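Local structure of 2-oxo-1,2-dihydroquinoline 8-monooxygenase, oxygenase component (Pseudomonas putida, 1Z02) at residues 97-100 with 101-104; 128-131 with 132-135; 47-50 with 51-54; 151-154 with 155-159. The protein is the oxygenase component of a Rieske-type monooxygenase that hydroxylates 2-oxoquinoline at position 8, holding a [2Fe-2S] cluster and a mononuclear iron. One frame throughout, in Å; residues are numbered along the deposited sequence.

Contact 1. Residues 97-100 with 101-104; sequences CFTK and STIS
The loop that runs into strand 102-104 of the Rieske domain folds back on that strand, bringing Thr-99 to Thr-102 and Phe-98 to Ser-104. The threonines share a hydrogen bond, Thr-99 OG1 to Thr-102 OG1 at 2.7 Å, their side chains meeting at a slant. Both hydroxyls stand between their own backbone N and carbonyl carbon (chi1 62° in Thr-99, 67° in Thr-102), which turns the two oxygens to each other. A water joins the two halves: it accepts from Phe-98 N at 2.7 Å and is hydrogen-bonded to Thr-102 OG1 at 2.6 Å and to Ser-104 OG at 2.9 Å. Strand 102-104 is an outer strand of the small antiparallel sheet with 110-113 and 119-122, and leads directly into the cluster ligand Cys-105. Ser-104 OG also bonds to Thr-111 on the adjacent strand, and lies at the edge of the Phe-98 ring, in its plane, 3.5 Å from Phe-98 CD1. Leu-223 of a neighbouring subunit packs on Phe-98, and Leu-280 of that subunit on both threonines. Cutting Phe-98 back to an alanine would probably open a gap beside Ser-104 and leave Leu-223 of the neighbouring subunit without the ring it packs on. At the start of the loop, Cys-97 SG meets Ile-103 CG1 at 3.7 Å, an apolar touch between loop and strand.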
ATOM      1  N   CYS A  97       3.227  19.921 -27.640  1.00 12.95           N
ATOM      2  CA  CYS A  97       2.380  20.200 -28.800  1.00 13.48           C
ATOM      3  C   CYS A  97       3.142  20.998 -29.851  1.00 14.95           C
ATOM      4  O   CYS A  97       3.736  22.037 -29.549  1.00 16.86           O
ATOM      5  CB  CYS A  97       1.134  20.975 -28.370  1.00 11.58           C
ATOM      6  SG  CYS A  97       0.160  20.167 -27.066  1.00 14.88           S
ATOM      7  N   PHE A  98       3.118  20.519 -31.091  1.00 15.45           N
ATOM      8  CA  PHE A  98       3.829  21.203 -32.158  1.00 16.12           C
ATOM      9  C   PHE A  98       2.964  22.115 -33.018  1.00 16.95           C
ATOM     10  O   PHE A  98       3.482  23.003 -33.700  1.00 17.11           O
ATOM     11  CB  PHE A  98       4.564  20.186 -33.039  1.00 16.29           C
ATOM     12  CG  PHE A  98       5.638  19.431 -32.310  1.00 17.28           C
ATOM     13  CD1 PHE A  98       5.389  18.165 -31.786  1.00 18.86           C
ATOM     14  CD2 PHE A  98       6.893  20.002 -32.116  1.00 18.46           C
ATOM     15  CE1 PHE A  98       6.371  17.482 -31.074  1.00 17.90           C
ATOM     16  CE2 PHE A  98       7.885  19.326 -31.402  1.00 19.05           C
ATOM     17  CZ  PHE A  98       7.621  18.062 -30.883  1.00 19.76           C
ATOM     18  N   THR A  99       1.652  21.899 -32.988  1.00 16.75           N
ATOM     19  CA  THR A  99       0.729  22.723 -33.763  1.00 17.64           C
ATOM     20  C   THR A  99      -0.509  23.034 -32.933  1.00 17.80           C
ATOM     21  O   THR A  99      -0.700  22.472 -31.859  1.00 17.59           O
ATOM     22  CB  THR A  99       0.297  22.025 -35.079  1.00 16.37           C
ATOM     23  OG1 THR A  99      -0.405  20.812 -34.780  1.00 17.14           O
ATOM     24  CG2 THR A  99       1.513  21.718 -35.943  1.00 15.99           C
ATOM     25  N   LYS A 100      -1.340  23.937 -33.445  1.00 18.51           N
ATOM     26  CA  LYS A 100      -2.563  24.356 -32.777  1.00 19.61           C
ATOM     27  C   LYS A 100      -3.668  23.305 -32.792  1.00 18.88           C
ATOM     28  O   LYS A 100      -4.620  23.396 -32.022  1.00 17.48           O
ATOM     29  CB  LYS A 100      -3.102  25.626 -33.439  1.00 24.03           C
ATOM     30  CG  LYS A 100      -2.299  26.887 -33.167  1.00 28.38           C
ATOM     31  CD  LYS A 100      -2.466  27.342 -31.731  1.00 31.73           C
ATOM     32  CE  LYS A 100      -1.919  28.739 -31.548  1.00 35.60           C
ATOM     33  NZ  LYS A 100      -0.513  28.851 -32.021  1.00 37.61           N
ATOM     34  N   SER A 101      -3.548  22.312 -33.667  1.00 17.63           N
ATOM     35  CA  SER A 101      -4.575  21.288 -33.776  1.00 17.32           C
ATOM     36  C   SER A 101      -4.175  19.903 -33.282  1.00 16.36           C
ATOM     37  O   SER A 101      -4.930  18.950 -33.457  1.00 15.37           O
ATOM     38  CB  SER A 101      -5.012  21.176 -35.234  1.00 17.52           C
ATOM     39  OG  SER A 101      -3.947  20.677 -36.027  1.00 18.92           O
ATOM     40  N   THR A 102      -3.010  19.777 -32.660  1.00 15.62           N
ATOM     41  CA  THR A 102      -2.575  18.463 -32.201  1.00 14.06           C
ATOM     42  C   THR A 102      -1.943  18.459 -30.820  1.00 12.55           C
ATOM     43  O   THR A 102      -1.763  19.502 -30.194  1.00 12.05           O
ATOM     44  CB  THR A 102      -1.529  17.860 -33.171  1.00 15.82           C
ATOM     45  OG1 THR A 102      -0.323  18.645 -33.125  1.00 15.15           O
ATOM     46  CG2 THR A 102      -2.070  17.844 -34.592  1.00 15.42           C
ATOM     47  N   ILE A 103      -1.629  17.253 -30.360  1.00 12.18           N
ATOM     48  CA  ILE A 103      -0.937  17.030 -29.096  1.00 10.14           C
ATOM     49  C   ILE A 103      -0.094  15.788 -29.352  1.00 10.53           C
ATOM     50  O   ILE A 103      -0.577  14.810 -29.923  1.00 10.83           O
ATOM     51  CB  ILE A 103      -1.896  16.790 -27.886  1.00  9.61           C
ATOM     52  CG1 ILE A 103      -1.056  16.685 -26.605  1.00  8.69           C
ATOM     53  CG2 ILE A 103      -2.744  15.534 -28.097  1.00  7.67           C
ATOM     54  CD1 ILE A 103      -1.824  16.516 -25.345  1.00  9.80           C
ATOM     55  N   SER A 104       1.173  15.829 -28.962  1.00  8.76           N
ATOM     56  CA  SER A 104       2.038  14.691 -29.196  1.00 10.28           C
ATOM     57  C   SER A 104       2.458  14.005 -27.923  1.00  9.82           C
ATOM     58  O   SER A 104       2.417  14.594 -26.841  1.00 11.86           O
ATOM     59  CB  SER A 104       3.292  15.128 -29.946  1.00 10.79           C
ATOM     60  OG  SER A 104       2.957  15.724 -31.183  1.00 12.60           O
TER
HETATM   61  O   HOH W   1       1.727  18.266 -31.605  1.00 10.68           O

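Contact 2. Residues 128-131 with 132-135; sequences DKLI and GTTG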
ATOM      1  N   ASP A 128       5.086   5.669 -41.342  1.00 12.84           N
ATOM      2  CA  ASP A 128       4.697   4.360 -40.842  1.00 13.12           C
ATOM      3  C   ASP A 128       3.261   4.037 -41.255  1.00 13.99           C
ATOM      4  O   ASP A 128       2.398   4.905 -41.240  1.00 14.11           O
ATOM      5  CB  ASP A 128       4.804   4.313 -39.321  1.00 13.33           C
ATOM      6  CG  ASP A 128       4.843   2.901 -38.799  1.00 10.83           C
ATOM      7  OD1 ASP A 128       5.943   2.310 -38.804  1.00 11.00           O
ATOM      8  OD2 ASP A 128       3.780   2.378 -38.403  1.00 11.12           O
ATOM      9  N   LYS A 129       3.009   2.782 -41.607  1.00 15.86           N
ATOM     10  CA  LYS A 129       1.682   2.357 -42.040  1.00 17.45           C
ATOM     11  C   LYS A 129       0.590   2.507 -40.974  1.00 16.11           C
ATOM     12  O   LYS A 129      -0.595   2.552 -41.301  1.00 14.68           O
ATOM     13  CB  LYS A 129       1.722   0.897 -42.508  1.00 21.42           C
ATOM     14  CG  LYS A 129       2.006  -0.109 -41.397  1.00 27.07           C
ATOM     15  CD  LYS A 129       1.391  -1.471 -41.715  1.00 31.82           C
ATOM     16  CE  LYS A 129       2.346  -2.413 -42.413  1.00 34.89           C
ATOM     17  NZ  LYS A 129       3.328  -3.044 -41.495  1.00 35.11           N
ATOM     18  N   LEU A 130       0.979   2.587 -39.707  1.00 14.18           N
ATOM     19  CA  LEU A 130      -0.007   2.701 -38.641  1.00 12.81           C
ATOM     20  C   LEU A 130      -0.721   4.038 -38.675  1.00 13.17           C
ATOM     21  O   LEU A 130      -1.896   4.131 -38.334  1.00 13.44           O
ATOM     22  CB  LEU A 130       0.654   2.511 -37.269  1.00 11.26           C
ATOM     23  CG  LEU A 130      -0.320   2.467 -36.086  1.00  8.65           C
ATOM     24  CD1 LEU A 130      -1.149   1.197 -36.149  1.00  8.54           C
ATOM     25  CD2 LEU A 130       0.445   2.535 -34.792  1.00  6.27           C
ATOM     26  N   ILE A 131      -0.006   5.070 -39.104  1.00 12.88           N
ATOM     27  CA  ILE A 131      -0.556   6.419 -39.167  1.00 11.61           C
ATOM     28  C   ILE A 131      -1.893   6.491 -39.906  1.00 12.27           C
ATOM     29  O   ILE A 131      -2.037   5.961 -41.009  1.00 10.76           O
ATOM     30  CB  ILE A 131       0.459   7.388 -39.822  1.00 12.03           C
ATOM     31  CG1 ILE A 131       1.741   7.435 -38.979  1.00 11.23           C
ATOM     32  CG2 ILE A 131      -0.158   8.785 -39.955  1.00 12.22           C
ATOM     33  CD1 ILE A 131       2.863   8.241 -39.601  1.00 12.50           C
ATOM     34  N   GLY A 132      -2.870   7.142 -39.277  1.00 11.50           N
ATOM     35  CA  GLY A 132      -4.193   7.281 -39.864  1.00 12.06           C
ATOM     36  C   GLY A 132      -5.126   6.089 -39.709  1.00 12.53           C
ATOM     37  O   GLY A 132      -6.331   6.223 -39.950  1.00 14.40           O
ATOM     38  N   THR A 133      -4.597   4.935 -39.299  1.00 12.18           N
ATOM     39  CA  THR A 133      -5.419   3.732 -39.148  1.00 12.53           C
ATOM     40  C   THR A 133      -6.081   3.600 -37.779  1.00 13.34           C
ATOM     41  O   THR A 133      -6.842   2.663 -37.543  1.00 12.69           O
ATOM     42  CB  THR A 133      -4.607   2.442 -39.427  1.00 12.47           C
ATOM     43  OG1 THR A 133      -3.722   2.172 -38.334  1.00 10.55           O
ATOM     44  CG2 THR A 133      -3.785   2.601 -40.697  1.00 14.12           C
ATOM     45  N   THR A 134      -5.804   4.547 -36.887  1.00 11.89           N
ATOM     46  CA  THR A 134      -6.388   4.534 -35.554  1.00 12.32           C
ATOM     47  C   THR A 134      -6.191   5.889 -34.859  1.00 11.63           C
ATOM     48  O   THR A 134      -5.701   6.851 -35.455  1.00 11.30           O
ATOM     49  CB  THR A 134      -5.769   3.390 -34.690  1.00 13.37           C
ATOM     50  OG1 THR A 134      -6.418   3.339 -33.414  1.00 14.98           O
ATOM     51  CG2 THR A 134      -4.272   3.607 -34.495  1.00 14.79           C
ATOM     52  N   GLY A 135      -6.589   5.958 -33.596  1.00 11.43           N
ATOM     53  CA  GLY A 135      -6.444   7.187 -32.838  1.00 10.31           C
ATOM     54  C   GLY A 135      -6.932   6.976 -31.418  1.00 10.83           C
ATOM     55  O   GLY A 135      -7.297   5.857 -31.038  1.00 10.54           O
TER
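The carbonyl oxygen of the flat Leu-130 peptide group accepts two bonds from Thr-133, neither donor lying exactly in the carbonyl plane: the hydroxyl OG1, 2.7 Å from Leu-130 O, is tilted 19° from it, and the backbone N, 3.0 Å from the same oxygen, 31°. The carboxylate of Asp-128 is met on the anti side of OD2, well out of its plane, by Leu-130 N at 3.1 Å, an Asx turn. Two beta turns overlap in the loop between strands 119-122 and 141-144 of the Rieske domain, a type I turn over 128-131 and a type II turn over 130-133. Gly-132 has the positive phi of the type II turn, and a CB there would run into Ile-131 O. Thr-133 holds its hydroxyl between backbone N and carbonyl carbon (chi1 74°), which points OG1 at Leu-130 O and sets CG2 against Lys-129 O, 3.2 Å away. Leu-130 CD1 packs on Thr-133 OG1 at 3.5 Å. Thr-133 OG1 is also hydrogen-bonded to Ser-17 OG of a neighbouring subunit, whose Ala-19 packs on Lys-129 and Thr-133. Leu-130 itself is buried, its side chain about 6 Å from that of the cluster ligand His-86.

Contact 3. Residues 47-50 with 51-54; sequences ALFT and HELE
Hydrogen bonds tie Phe-49 to Glu-52 in both directions. The carboxylate oxygen Glu-52 OE1 accepts a hydrogen bond from Phe-49 N through its anti lone pair at 2.8 Å, almost straight (176° at the hydrogen). Glu-52 N returns a bond to Phe-49 O at 2.8 Å, and Leu-53 N one to Thr-50 O at 3.0 Å, winding the chain into a short 3-10 turn. With CG anti to its carbonyl carbon (chi1 -72°) and the chain extended beyond, Glu-52 reaches back along the strand it has just left. Its charge has further partners: OE1 also bonds to His-202, and OE2 makes a salt bridge with Lys-438. Strand 43-49, which has a classic beta bulge at Ala-47 and Leu-48 facing Ile-148, ends beside this glutamate; His-202 belongs to strand 196-206 of the seven-stranded sheet, and Trp-329 of that sheet meets the Phe-49 ring. Among the aromatic contacts, Phe-49 CB sits over one face of the His-51 ring, 3.4 Å from His-51 NE2, a CH-pi contact. The two rings lie nearly parallel, 17° apart, but are slid so far that they barely overlap. By van der Waals contact Leu-48 CD2 lies against the Glu-52 carboxylate, 3.8 Å from Glu-52 CD; the apolar contact is Leu-48 CD1 to Leu-53 CG at 4.2 Å.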
ATOM      1  N   ALA A  47     -14.772  18.890 -15.119  1.00 10.34           N
ATOM      2  CA  ALA A  47     -13.384  18.448 -15.206  1.00 10.68           C
ATOM      3  C   ALA A  47     -12.415  19.396 -14.510  1.00 10.68           C
ATOM      4  O   ALA A  47     -11.557  18.971 -13.724  1.00 10.60           O
ATOM      5  CB  ALA A  47     -12.977  18.283 -16.679  1.00 13.21           C
ATOM      6  N   LEU A  48     -12.541  20.682 -14.815  1.00  9.84           N
ATOM      7  CA  LEU A  48     -11.656  21.692 -14.241  1.00 10.24           C
ATOM      8  C   LEU A  48     -12.336  23.044 -14.281  1.00 10.24           C
ATOM      9  O   LEU A  48     -13.266  23.245 -15.055  1.00 10.47           O
ATOM     10  CB  LEU A  48     -10.363  21.791 -15.068  1.00 10.44           C
ATOM     11  CG  LEU A  48      -9.389  20.613 -15.139  1.00 10.40           C
ATOM     12  CD1 LEU A  48      -8.406  20.834 -16.272  1.00 10.31           C
ATOM     13  CD2 LEU A  48      -8.666  20.468 -13.815  1.00 13.62           C
ATOM     14  N   PHE A  49     -11.888  23.960 -13.431  1.00 11.24           N
ATOM     15  CA  PHE A  49     -12.417  25.312 -13.451  1.00 11.21           C
ATOM     16  C   PHE A  49     -11.681  25.951 -14.620  1.00 11.35           C
ATOM     17  O   PHE A  49     -10.566  25.548 -14.956  1.00 10.02           O
ATOM     18  CB  PHE A  49     -12.066  26.071 -12.168  1.00 12.93           C
ATOM     19  CG  PHE A  49     -12.937  25.725 -10.992  1.00 12.66           C
ATOM     20  CD1 PHE A  49     -12.392  25.108  -9.867  1.00 13.10           C
ATOM     21  CD2 PHE A  49     -14.299  26.032 -10.999  1.00 13.35           C
ATOM     22  CE1 PHE A  49     -13.191  24.796  -8.760  1.00 12.56           C
ATOM     23  CE2 PHE A  49     -15.111  25.724  -9.897  1.00 13.13           C
ATOM     24  CZ  PHE A  49     -14.551  25.105  -8.774  1.00 14.24           C
ATOM     25  N   THR A  50     -12.294  26.940 -15.248  1.00 13.08           N
ATOM     26  CA  THR A  50     -11.667  27.611 -16.368  1.00 12.78           C
ATOM     27  C   THR A  50     -10.274  28.129 -16.007  1.00 11.89           C
ATOM     28  O   THR A  50      -9.346  28.041 -16.813  1.00 12.33           O
ATOM     29  CB  THR A  50     -12.563  28.775 -16.852  1.00 14.29           C
ATOM     30  OG1 THR A  50     -13.755  28.240 -17.449  1.00 13.97           O
ATOM     31  CG2 THR A  50     -11.837  29.642 -17.863  1.00 15.20           C
ATOM     32  N   HIS A  51     -10.123  28.645 -14.791  1.00 11.83           N
ATOM     33  CA  HIS A  51      -8.834  29.181 -14.369  1.00 13.87           C
ATOM     34  C   HIS A  51      -7.751  28.112 -14.237  1.00 13.95           C
ATOM     35  O   HIS A  51      -6.569  28.429 -14.100  1.00 15.00           O
ATOM     36  CB  HIS A  51      -8.980  29.981 -13.063  1.00 13.92           C
ATOM     37  CG  HIS A  51      -9.406  29.169 -11.882  1.00 13.69           C
ATOM     38  ND1 HIS A  51      -8.570  28.270 -11.251  1.00 15.80           N
ATOM     39  CD2 HIS A  51     -10.568  29.151 -11.186  1.00 13.00           C
ATOM     40  CE1 HIS A  51      -9.197  27.739 -10.218  1.00 14.04           C
ATOM     41  NE2 HIS A  51     -10.413  28.257 -10.156  1.00 14.10           N
ATOM     42  N   GLU A  52      -8.144  26.844 -14.303  1.00 13.23           N
ATOM     43  CA  GLU A  52      -7.174  25.763 -14.201  1.00 11.12           C
ATOM     44  C   GLU A  52      -6.627  25.360 -15.567  1.00 11.05           C
ATOM     45  O   GLU A  52      -5.795  24.457 -15.659  1.00  9.78           O
ATOM     46  CB  GLU A  52      -7.807  24.549 -13.533  1.00 11.68           C
ATOM     47  CG  GLU A  52      -8.056  24.715 -12.056  1.00 11.07           C
ATOM     48  CD  GLU A  52      -8.675  23.480 -11.428  1.00 10.81           C
ATOM     49  OE1 GLU A  52      -9.866  23.221 -11.683  1.00 10.67           O
ATOM     50  OE2 GLU A  52      -7.968  22.763 -10.682  1.00 12.96           O
ATOM     51  N   LEU A  53      -7.089  26.031 -16.620  1.00  9.56           N
ATOM     52  CA  LEU A  53      -6.654  25.726 -17.981  1.00 13.24           C
ATOM     53  C   LEU A  53      -6.603  27.013 -18.810  1.00 14.21           C
ATOM     54  O   LEU A  53      -7.610  27.446 -19.361  1.00 15.02           O
ATOM     55  CB  LEU A  53      -7.627  24.725 -18.620  1.00 13.21           C
ATOM     56  CG  LEU A  53      -7.191  23.440 -19.350  1.00 17.69           C
ATOM     57  CD1 LEU A  53      -7.464  23.517 -20.786  1.00 17.05           C
ATOM     58  CD2 LEU A  53      -5.797  23.086 -19.057  1.00 15.58           C
ATOM     59  N   GLU A  54      -5.429  27.631 -18.872  1.00 15.88           N
ATOM     60  CA  GLU A  54      -5.252  28.861 -19.641  1.00 17.19           C
ATOM     61  C   GLU A  54      -4.835  28.500 -21.065  1.00 16.66           C
ATOM     62  O   GLU A  54      -4.572  27.332 -21.358  1.00 14.63           O
ATOM     63  CB  GLU A  54      -4.187  29.733 -18.983  1.00 19.65           C
ATOM     64  CG  GLU A  54      -4.540  30.128 -17.566  1.00 22.42           C
ATOM     65  CD  GLU A  54      -3.452  30.946 -16.895  1.00 24.42           C
ATOM     66  OE1 GLU A  54      -3.642  31.328 -15.722  1.00 24.68           O
ATOM     67  OE2 GLU A  54      -2.409  31.208 -17.536  1.00 26.37           O
TER

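Contact 4. Residues 151-154 with 155-159; sequences FVRE and DDFPD
Phe-157 lays its ring obliquely against that of Phe-151, the planes at 52° and Phe-157 CE2 3.7 Å from Phe-151 CE2. The CB of Phe-157 also packs on Arg-153 CB at 3.9 Å. With CG between its backbone N and carbonyl carbon (chi1 55°) and the chain extended from CG to NE, Arg-153 reaches a salt bridge with Asp-159, gripping one carboxylate oxygen end-on with two nitrogens: Arg-153 NH2 is 2.5 Å and NH1 2.9 Å from Asp-159 OD2. That oxygen lies in the guanidinium plane, and the two flat groups are nearly coplanar, 24° apart. Arg-153 NH1 also donates to Thr-138 O. A leucine in place of Arg-153 would probably leave the Asp-159 carboxylate without its cationic mate and Thr-138 O without this donor. One water donates to both Glu-154 OE2 and Asp-156 OD2, and may ease the repulsion between these like charges. A second links Arg-153 O to Asp-155 OD2, an oxygen that also bonds to Thr-137 OG1 and forms a salt bridge with Lys-81. The backbone reverses in a type I beta turn from Glu-154 to Phe-157, closed by Phe-157 N to Glu-154 O at 3.1 Å, where the chain leaves strand 147-152 on its way to the catalytic domain.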
ATOM      1  N   PHE A 151     -17.752  15.126 -21.282  1.00 11.72           N
ATOM      2  CA  PHE A 151     -18.654  13.986 -21.388  1.00 10.92           C
ATOM      3  C   PHE A 151     -17.776  12.734 -21.395  1.00  9.59           C
ATOM      4  O   PHE A 151     -17.223  12.357 -22.441  1.00  9.78           O
ATOM      5  CB  PHE A 151     -19.464  14.055 -22.686  1.00 11.29           C
ATOM      6  CG  PHE A 151     -20.525  12.997 -22.796  1.00 12.16           C
ATOM      7  CD1 PHE A 151     -21.656  13.042 -21.987  1.00 10.35           C
ATOM      8  CD2 PHE A 151     -20.380  11.936 -23.683  1.00 11.46           C
ATOM      9  CE1 PHE A 151     -22.626  12.044 -22.059  1.00 10.14           C
ATOM     10  CE2 PHE A 151     -21.350  10.928 -23.762  1.00  9.77           C
ATOM     11  CZ  PHE A 151     -22.472  10.985 -22.946  1.00 10.08           C
ATOM     12  N   VAL A 152     -17.641  12.107 -20.228  1.00  8.65           N
ATOM     13  CA  VAL A 152     -16.826  10.905 -20.085  1.00  9.37           C
ATOM     14  C   VAL A 152     -17.618   9.714 -20.612  1.00 10.36           C
ATOM     15  O   VAL A 152     -18.612   9.296 -20.014  1.00 12.55           O
ATOM     16  CB  VAL A 152     -16.442  10.676 -18.608  1.00  9.06           C
ATOM     17  CG1 VAL A 152     -15.404   9.548 -18.497  1.00  6.98           C
ATOM     18  CG2 VAL A 152     -15.897  11.971 -18.020  1.00  8.93           C
ATOM     19  N   ARG A 153     -17.167   9.163 -21.735  1.00 11.47           N
ATOM     20  CA  ARG A 153     -17.864   8.058 -22.377  1.00 11.51           C
ATOM     21  C   ARG A 153     -16.989   6.855 -22.692  1.00 11.72           C
ATOM     22  O   ARG A 153     -15.759   6.939 -22.668  1.00 11.85           O
ATOM     23  CB  ARG A 153     -18.493   8.557 -23.683  1.00 11.64           C
ATOM     24  CG  ARG A 153     -17.470   9.195 -24.609  1.00 13.66           C
ATOM     25  CD  ARG A 153     -18.002   9.425 -26.005  1.00 14.54           C
ATOM     26  NE  ARG A 153     -17.023  10.108 -26.848  1.00 13.39           N
ATOM     27  CZ  ARG A 153     -17.253  10.474 -28.106  1.00 15.46           C
ATOM     28  NH1 ARG A 153     -16.311  11.094 -28.803  1.00 13.03           N
ATOM     29  NH2 ARG A 153     -18.430  10.215 -28.668  1.00 14.22           N
ATOM     30  N   GLU A 154     -17.639   5.733 -22.994  1.00 12.09           N
ATOM     31  CA  GLU A 154     -16.929   4.516 -23.367  1.00 12.20           C
ATOM     32  C   GLU A 154     -16.401   4.762 -24.775  1.00 12.27           C
ATOM     33  O   GLU A 154     -16.954   5.580 -25.520  1.00 12.92           O
ATOM     34  CB  GLU A 154     -17.880   3.317 -23.397  1.00 12.65           C
ATOM     35  CG  GLU A 154     -18.768   3.161 -22.180  1.00 16.71           C
ATOM     36  CD  GLU A 154     -19.760   2.030 -22.342  1.00 18.93           C
ATOM     37  OE1 GLU A 154     -19.388   0.864 -22.108  1.00 22.75           O
ATOM     38  OE2 GLU A 154     -20.911   2.310 -22.725  1.00 20.75           O
ATOM     39  N   ASP A 155     -15.353   4.036 -25.148  1.00 13.27           N
ATOM     40  CA  ASP A 155     -14.733   4.181 -26.465  1.00 14.76           C
ATOM     41  C   ASP A 155     -15.702   4.082 -27.634  1.00 17.04           C
ATOM     42  O   ASP A 155     -15.525   4.751 -28.656  1.00 17.16           O
ATOM     43  CB  ASP A 155     -13.643   3.122 -26.645  1.00 13.31           C
ATOM     44  CG  ASP A 155     -12.459   3.337 -25.722  1.00 13.47           C
ATOM     45  OD1 ASP A 155     -11.603   2.445 -25.652  1.00 14.06           O
ATOM     46  OD2 ASP A 155     -12.373   4.397 -25.077  1.00 15.31           O
ATOM     47  N   ASP A 156     -16.730   3.253 -27.492  1.00 19.01           N
ATOM     48  CA  ASP A 156     -17.687   3.053 -28.578  1.00 20.50           C
ATOM     49  C   ASP A 156     -19.001   3.846 -28.538  1.00 20.67           C
ATOM     50  O   ASP A 156     -19.890   3.611 -29.361  1.00 20.53           O
ATOM     51  CB  ASP A 156     -18.004   1.558 -28.714  1.00 23.88           C
ATOM     52  CG  ASP A 156     -18.610   0.962 -27.447  1.00 26.46           C
ATOM     53  OD1 ASP A 156     -18.887  -0.263 -27.441  1.00 30.98           O
ATOM     54  OD2 ASP A 156     -18.807   1.711 -26.464  1.00 28.66           O
ATOM     55  N   PHE A 157     -19.137   4.777 -27.597  1.00 17.31           N
ATOM     56  CA  PHE A 157     -20.360   5.579 -27.518  1.00 17.14           C
ATOM     57  C   PHE A 157     -20.362   6.570 -28.690  1.00 17.18           C
ATOM     58  O   PHE A 157     -19.494   7.438 -28.782  1.00 14.67           O
ATOM     59  CB  PHE A 157     -20.414   6.324 -26.182  1.00 14.82           C
ATOM     60  CG  PHE A 157     -21.770   6.893 -25.855  1.00 12.38           C
ATOM     61  CD1 PHE A 157     -22.732   6.119 -25.212  1.00 12.03           C
ATOM     62  CD2 PHE A 157     -22.088   8.198 -26.205  1.00 11.75           C
ATOM     63  CE1 PHE A 157     -23.998   6.639 -24.922  1.00 11.81           C
ATOM     64  CE2 PHE A 157     -23.350   8.727 -25.920  1.00  9.72           C
ATOM     65  CZ  PHE A 157     -24.303   7.946 -25.276  1.00 10.53           C
ATOM     66  N   PRO A 158     -21.352   6.458 -29.594  1.00 18.35           N
ATOM     67  CA  PRO A 158     -21.477   7.327 -30.777  1.00 18.37           C
ATOM     68  C   PRO A 158     -21.579   8.821 -30.505  1.00 18.87           C
ATOM     69  O   PRO A 158     -22.294   9.241 -29.599  1.00 16.35           O
ATOM     70  CB  PRO A 158     -22.749   6.824 -31.463  1.00 19.19           C
ATOM     71  CG  PRO A 158     -22.928   5.452 -30.954  1.00 18.78           C
ATOM     72  CD  PRO A 158     -22.499   5.541 -29.507  1.00 20.56           C
ATOM     73  N   ASP A 159     -20.885   9.616 -31.317  1.00 20.63           N
ATOM     74  CA  ASP A 159     -20.918  11.068 -31.197  1.00 22.02           C
ATOM     75  C   ASP A 159     -22.360  11.562 -31.313  1.00 23.12           C
ATOM     76  O   ASP A 159     -22.786  12.439 -30.561  1.00 21.62           O
ATOM     77  CB  ASP A 159     -20.078  11.722 -32.307  1.00 23.37           C
ATOM     78  CG  ASP A 159     -18.582  11.559 -32.094  1.00 25.21           C
ATOM     79  OD1 ASP A 159     -17.807  12.030 -32.952  1.00 26.40           O
ATOM     80  OD2 ASP A 159     -18.178  10.969 -31.073  1.00 24.07           O
TER
HETATM   81  O   HOH W   2     -13.411   5.908 -22.919  1.00 10.72           O
HETATM   82  O   HOH W   3     -21.429   2.691 -25.219  1.00 41.85           O

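Along the chain the order is contact 3, contact 1, contact 2, contact 4, none touching another. Contacts 3 and 4 reach neighbouring strands, 43-49 and 147-152, of one three-stranded antiparallel sheet; their centres are about 22 Å apart, their nearest atoms about 7 Å. Contacts 1 and 2, with centres about 17 Å apart, both lie near the cluster-binding end of the Rieske domain, and both touch a second subunit of the trimer. Contact 3 lies about 32 Å from contact 2, centre to centre, nearer the middle of the chain and beside the seven-stranded sheet. The set thus runs from the cluster end, at a subunit interface, to the side where the Rieske domain joins the catalytic domain.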